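Local coordinates for CG4930 (Drosophila melanogaster, PDB 3ISM), which inhibits endonuclease G by forming a complex with the nuclease, at residues E279-A284 and D290-W295; A250-I255 and A274-E279. The protein carries 1 engineered substitution. All blocks are in the same frame, centred on the assembly; numbering follows the deposited sequence. Where two conformers were deposited one is given.

Interaction 1. Residues E279-A284 and D290-W295; sequences EYKGDA and DDYNSW
Tyr292 is met by Lys281 over one face and by Tyr280 at its edge, and these three side chains make most of the contact. The setting is a helical hairpin, in which helix 267-287 and helix 290-305 are joined by a very short turn, and the short segments run in opposing senses, their axes 9.9 Å apart and inclined at 135°. The tyrosines meet at an oblique angle that is neither a stack nor a T-shape, their planes turned 54° against each other and their side chains sliding past in opposite directions. Tyr280 CE2 presses to 3.3 Å from Tyr292 CD1, a tight apolar approach near the plane of the Tyr292 ring. A face of the same ring receives Lys281, whose chain crosses the Tyr292 side chain at about a right angle; CG stands 4.2 Å from the ring centroid in a CH-pi contact, and CB lies 3.5 Å from Tyr292 OH. With every torsion close to anti, the lysine is stretched to full length, so its methylenes serve the ring while NZ is carried beyond it to the carbonyls of Glu320 and Gly322. Tyr292 OH likewise bonds to Leu321 O, and both polar ends thus stitch the hairpin to the segment around 320-322. On the remaining flanks, Ala284 CB meets Tyr292 CB at 4.0 Å beside the closest backbone approach, and Trp295 CZ3 reaches the edge of the Tyr280 ring. Further out, Tyr280 OH hydrogen-bonds to Arg253 on helix 238-261, giving the buried ring a polar tie to a third helix. The opening turn of helix 290-305 has a fastening of its own: Ser294 OG donates to Asp290 O over 2.7 Å.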
loop_
_atom_site.group_PDB
_atom_site.type_symbol
_atom_site.label_atom_id
_atom_site.label_comp_id
_atom_site.label_asym_id
_atom_site.label_seq_id
_atom_site.Cartn_x
_atom_site.Cartn_y
_atom_site.Cartn_z
ATOM N N GLU C 279 8.579 14.079 -35.367
ATOM C CA GLU C 279 7.457 13.720 -34.516
ATOM C C GLU C 279 6.989 12.278 -34.713
ATOM O O GLU C 279 6.628 11.605 -33.740
ATOM C CB GLU C 279 6.315 14.736 -34.620
ATOM C CG GLU C 279 6.667 16.123 -34.049
ATOM C CD GLU C 279 7.647 16.079 -32.877
ATOM O OE1 GLU C 279 7.388 15.352 -31.887
ATOM O OE2 GLU C 279 8.676 16.786 -32.947
ATOM N N TYR C 280 7.033 11.787 -35.949
ATOM C CA TYR C 280 6.747 10.383 -36.198
ATOM C C TYR C 280 7.772 9.497 -35.474
ATOM O O TYR C 280 7.391 8.503 -34.855
ATOM C CB TYR C 280 6.669 10.076 -37.696
ATOM C CG TYR C 280 6.741 8.604 -38.025
ATOM C CD1 TYR C 280 5.859 7.686 -37.446
ATOM C CD2 TYR C 280 7.686 8.128 -38.918
ATOM C CE1 TYR C 280 5.947 6.334 -37.738
ATOM C CE2 TYR C 280 7.766 6.782 -39.227
ATOM C CZ TYR C 280 6.900 5.892 -38.636
ATOM O OH TYR C 280 6.997 4.559 -38.950
ATOM N N LYS C 281 9.051 9.875 -35.507
ATOM C CA LYS C 281 10.074 9.139 -34.749
ATOM C C LYS C 281 9.765 9.109 -33.243
ATOM O O LYS C 281 9.813 8.045 -32.616
ATOM C CB LYS C 281 11.506 9.664 -35.007
ATOM C CG LYS C 281 12.565 8.886 -34.209
ATOM C CD LYS C 281 13.991 9.365 -34.401
ATOM C CE LYS C 281 14.893 8.737 -33.344
ATOM N NZ LYS C 281 16.345 8.872 -33.675
ATOM N N GLY C 282 9.430 10.270 -32.678
ATOM C CA GLY C 282 9.089 10.364 -31.261
ATOM C C GLY C 282 7.977 9.418 -30.844
ATOM O O GLY C 282 8.094 8.717 -29.829
ATOM N N ASP C 283 6.898 9.390 -31.628
ATOM C CA ASP C 283 5.771 8.489 -31.360
ATOM C C ASP C 283 6.148 7.027 -31.560
ATOM O O ASP C 283 5.709 6.168 -30.790
ATOM C CB ASP C 283 4.562 8.844 -32.229
ATOM C CG ASP C 283 3.766 10.005 -31.672
ATOM O OD1 ASP C 283 3.545 10.042 -30.437
ATOM O OD2 ASP C 283 3.355 10.874 -32.470
ATOM N N ALA C 284 6.964 6.758 -32.586
ATOM C CA ALA C 284 7.464 5.412 -32.868
ATOM C C ALA C 284 8.289 4.864 -31.706
ATOM O O ALA C 284 8.193 3.687 -31.382
ATOM C CB ALA C 284 8.297 5.398 -34.154
ATOM N N ASP C 290 10.317 -0.606 -34.260
ATOM C CA ASP C 290 10.854 -1.647 -35.153
ATOM C C ASP C 290 10.614 -1.391 -36.657
ATOM O O ASP C 290 11.506 -1.645 -37.480
ATOM C CB ASP C 290 10.328 -3.036 -34.763
ATOM C CG ASP C 290 11.139 -4.162 -35.392
ATOM O OD1 ASP C 290 12.376 -4.200 -35.189
ATOM O OD2 ASP C 290 10.543 -5.010 -36.090
ATOM N N ASP C 291 9.419 -0.910 -37.006
ATOM C CA ASP C 291 9.110 -0.505 -38.384
ATOM C C ASP C 291 9.949 0.702 -38.787
ATOM O O ASP C 291 10.481 0.769 -39.901
ATOM C CB ASP C 291 7.631 -0.139 -38.529
ATOM C CG ASP C 291 6.700 -1.317 -38.294
ATOM O OD1 ASP C 291 7.171 -2.431 -37.969
ATOM O OD2 ASP C 291 5.477 -1.121 -38.432
ATOM N N TYR C 292 10.057 1.657 -37.871
ATOM C CA TYR C 292 10.835 2.853 -38.106
ATOM C C TYR C 292 12.298 2.504 -38.365
ATOM O O TYR C 292 12.910 3.038 -39.290
ATOM C CB TYR C 292 10.729 3.803 -36.911
ATOM C CG TYR C 292 11.353 5.141 -37.184
ATOM C CD1 TYR C 292 10.573 6.203 -37.598
ATOM C CD2 TYR C 292 12.728 5.342 -37.046
ATOM C CE1 TYR C 292 11.130 7.429 -37.873
ATOM C CE2 TYR C 292 13.299 6.568 -37.305
ATOM C CZ TYR C 292 12.494 7.610 -37.727
ATOM O OH TYR C 292 13.035 8.844 -37.995
ATOM N N ASN C 293 12.845 1.598 -37.555
ATOM C CA ASN C 293 14.258 1.221 -37.637
ATOM C C ASN C 293 14.643 0.493 -38.925
ATOM O O ASN C 293 15.785 0.575 -39.374
ATOM C CB ASN C 293 14.661 0.393 -36.415
ATOM C CG ASN C 293 14.749 1.231 -35.153
ATOM O OD1 ASN C 293 14.704 2.463 -35.212
ATOM N ND2 ASN C 293 14.861 0.568 -34.003
ATOM N N SER C 294 13.683 -0.209 -39.515
ATOM C CA SER C 294 13.896 -0.847 -40.800
ATOM C C SER C 294 13.794 0.183 -41.925
ATOM O O SER C 294 14.694 0.287 -42.764
ATOM C CB SER C 294 12.882 -1.974 -41.003
ATOM O OG SER C 294 12.624 -2.628 -39.771
ATOM N N TRP C 295 12.703 0.949 -41.916
ATOM C CA TRP C 295 12.359 1.881 -42.999
ATOM C C TRP C 295 13.291 3.084 -43.083
ATOM O O TRP C 295 13.571 3.569 -44.184
ATOM C CB TRP C 295 10.903 2.343 -42.846
ATOM C CG TRP C 295 10.462 3.510 -43.716
ATOM C CD1 TRP C 295 9.951 3.446 -44.981
ATOM C CD2 TRP C 295 10.451 4.902 -43.353
ATOM N NE1 TRP C 295 9.633 4.705 -45.432
ATOM C CE2 TRP C 295 9.934 5.618 -44.457
ATOM C CE3 TRP C 295 10.833 5.612 -42.206
ATOM C CZ2 TRP C 295 9.789 7.010 -44.449
ATOM C CZ3 TRP C 295 10.688 6.997 -42.198
ATOM C CH2 TRP C 295 10.167 7.678 -43.310
#

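Interaction 2. Residues A250-I255 and A274-E279; sequences AAAREI and AELLQE
Leu276 overlaps Ala252 with both methyl groups and Ile255 with CD2, where helix 238-261 packs against helix 267-287. These successive helices form an antiparallel helical hairpin, and the contact is plain hydrophobic packing within its buried interface, with no hydrogen bond passing between the two segments. The backbones come nearest at Ala252 and Leu276, whose CA atoms are 7.1 Å apart; the small alanine side chain faces the larger leucine at this point. The leucine torsions explain its reach: CG is anti to the backbone N (chi1 176°), and CD2 in turn lies anti to CA, making it the further-extended methyl. CD2 accordingly does most of the touching, meeting Ile255 CG2 at 3.5 Å and resting 3.6 Å from Ala252 O, a van der Waals contact with the helix backbone. Ile255, approached obliquely, stands at the exposed margin, whereas Ala252 and Leu276 are buried. Tyr222 on helix 220-229 packs against both of these buried residues, bringing a third helix to the seam. The shorter-reaching methyl completes the overlap, Leu276 CD1 lying 4.1 Å from Ala252 CB.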
loop_
_atom_site.group_PDB
_atom_site.type_symbol
_atom_site.label_atom_id
_atom_site.label_comp_id
_atom_site.label_asym_id
_atom_site.label_seq_id
_atom_site.Cartn_x
_atom_site.Cartn_y
_atom_site.Cartn_z
ATOM N N ALA C 250 2.130 4.481 -41.264
ATOM C CA ALA C 250 2.230 4.318 -42.716
ATOM C C ALA C 250 1.896 5.611 -43.467
ATOM O O ALA C 250 2.523 5.925 -44.486
ATOM C CB ALA C 250 1.334 3.172 -43.193
ATOM N N ALA C 251 0.917 6.355 -42.944
ATOM C CA ALA C 251 0.480 7.616 -43.541
ATOM C C ALA C 251 1.501 8.729 -43.356
ATOM O O ALA C 251 1.542 9.673 -44.143
ATOM C CB ALA C 251 -0.869 8.041 -42.981
ATOM N N ALA C 252 2.316 8.628 -42.312
ATOM C CA ALA C 252 3.387 9.587 -42.113
ATOM C C ALA C 252 4.531 9.269 -43.078
ATOM O O ALA C 252 5.080 10.166 -43.718
ATOM C CB ALA C 252 3.863 9.561 -40.674
ATOM N N ARG C 253 4.850 7.979 -43.204
ATOM C CA ARG C 253 5.951 7.513 -44.052
ATOM C C ARG C 253 5.727 7.801 -45.535
ATOM O O ARG C 253 6.687 8.067 -46.271
ATOM C CB ARG C 253 6.185 6.011 -43.865
ATOM C CG ARG C 253 6.618 5.611 -42.471
ATOM C CD ARG C 253 7.197 4.210 -42.452
ATOM N NE ARG C 253 6.229 3.180 -42.820
ATOM C CZ ARG C 253 5.523 2.465 -41.948
ATOM N NH1 ARG C 253 5.663 2.665 -40.643
ATOM N NH2 ARG C 253 4.671 1.548 -42.383
ATOM N N GLU C 254 4.462 7.745 -45.967
ATOM C CA GLU C 254 4.124 7.881 -47.389
ATOM C C GLU C 254 4.115 9.328 -47.910
ATOM O O GLU C 254 4.454 9.572 -49.072
ATOM C CB GLU C 254 2.807 7.166 -47.717
ATOM C CG GLU C 254 2.938 5.642 -47.865
ATOM C CD GLU C 254 3.412 5.187 -49.254
ATOM O OE1 GLU C 254 3.873 6.026 -50.063
ATOM O OE2 GLU C 254 3.319 3.971 -49.540
ATOM N N ILE C 255 3.725 10.278 -47.060
ATOM C CA ILE C 255 3.776 11.695 -47.443
ATOM C C ILE C 255 5.225 12.226 -47.437
ATOM O O ILE C 255 5.592 13.032 -48.300
ATOM C CB ILE C 255 2.806 12.582 -46.592
ATOM C CG1 ILE C 255 2.910 14.062 -46.988
ATOM C CG2 ILE C 255 3.051 12.399 -45.112
ATOM C CD1 ILE C 255 2.016 14.999 -46.182
ATOM N N ALA C 274 11.207 16.952 -42.656
ATOM C CA ALA C 274 11.960 16.889 -41.403
ATOM C C ALA C 274 11.074 17.158 -40.179
ATOM O O ALA C 274 11.300 16.595 -39.103
ATOM C CB ALA C 274 13.110 17.869 -41.440
ATOM N N GLU C 275 10.079 18.027 -40.370
ATOM C CA GLU C 275 9.100 18.394 -39.353
ATOM C C GLU C 275 8.344 17.148 -38.896
ATOM O O GLU C 275 8.307 16.835 -37.701
ATOM C CB GLU C 275 8.106 19.392 -39.951
ATOM C CG GLU C 275 7.856 20.647 -39.137
ATOM C CD GLU C 275 7.150 21.721 -39.948
ATOM O OE1 GLU C 275 7.499 21.896 -41.136
ATOM O OE2 GLU C 275 6.248 22.393 -39.403
ATOM N N LEU C 276 7.762 16.439 -39.865
ATOM C CA LEU C 276 6.971 15.237 -39.599
ATOM C C LEU C 276 7.824 14.064 -39.102
ATOM O O LEU C 276 7.433 13.363 -38.166
ATOM C CB LEU C 276 6.165 14.834 -40.843
ATOM C CG LEU C 276 5.348 13.535 -40.788
ATOM C CD1 LEU C 276 4.397 13.519 -39.602
ATOM C CD2 LEU C 276 4.578 13.328 -42.067
ATOM N N LEU C 277 8.986 13.874 -39.722
ATOM C CA LEU C 277 9.871 12.754 -39.410
ATOM C C LEU C 277 10.360 12.764 -37.967
ATOM O O LEU C 277 10.582 11.704 -37.382
ATOM C CB LEU C 277 11.065 12.731 -40.370
ATOM C CG LEU C 277 11.994 11.508 -40.404
ATOM C CD1 LEU C 277 11.231 10.193 -40.598
ATOM C CD2 LEU C 277 13.059 11.684 -41.488
ATOM N N GLN C 278 10.521 13.958 -37.399
ATOM C CA GLN C 278 10.934 14.091 -36.003
ATOM C C GLN C 278 9.811 13.687 -35.041
ATOM O O GLN C 278 10.063 13.016 -34.032
ATOM C CB GLN C 278 11.430 15.509 -35.703
ATOM C CG GLN C 278 12.184 15.626 -34.374
ATOM C CD GLN C 278 12.773 17.003 -34.132
ATOM O OE1 GLN C 278 12.270 18.010 -34.634
ATOM N NE2 GLN C 278 13.845 17.054 -33.344
ATOM N N GLU C 279 8.579 14.079 -35.367
ATOM C CA GLU C 279 7.457 13.720 -34.516
ATOM C C GLU C 279 6.989 12.278 -34.713
ATOM O O GLU C 279 6.628 11.605 -33.740
ATOM C CB GLU C 279 6.315 14.736 -34.620
ATOM C CG GLU C 279 6.667 16.123 -34.049
ATOM C CD GLU C 279 7.647 16.079 -32.877
ATOM O OE1 GLU C 279 7.388 15.352 -31.887
ATOM O OE2 GLU C 279 8.676 16.786 -32.947
#

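In the fold
Helix 267-287 is common to both interactions, which show one helix serving two neighbours: helix 290-305 in interaction 1 and helix 238-261 in interaction 2. Their centres lie 9 Å apart, and both are largely buried, although interaction 2 runs out to the surface at one end. The chemistry differs. Interaction 1 is built on aromatic rings and a lysine chain, and the lysine and Tyr292 ends turn to backbone carbonyls, whereas interaction 2 is smaller and aliphatic. Arg253, on the helix of interaction 2, joins the two by packing its CD on Trp295 CD2 of interaction 1. Leu277 CD1 adds an apolar bridge, touching both Tyr292 and Trp295.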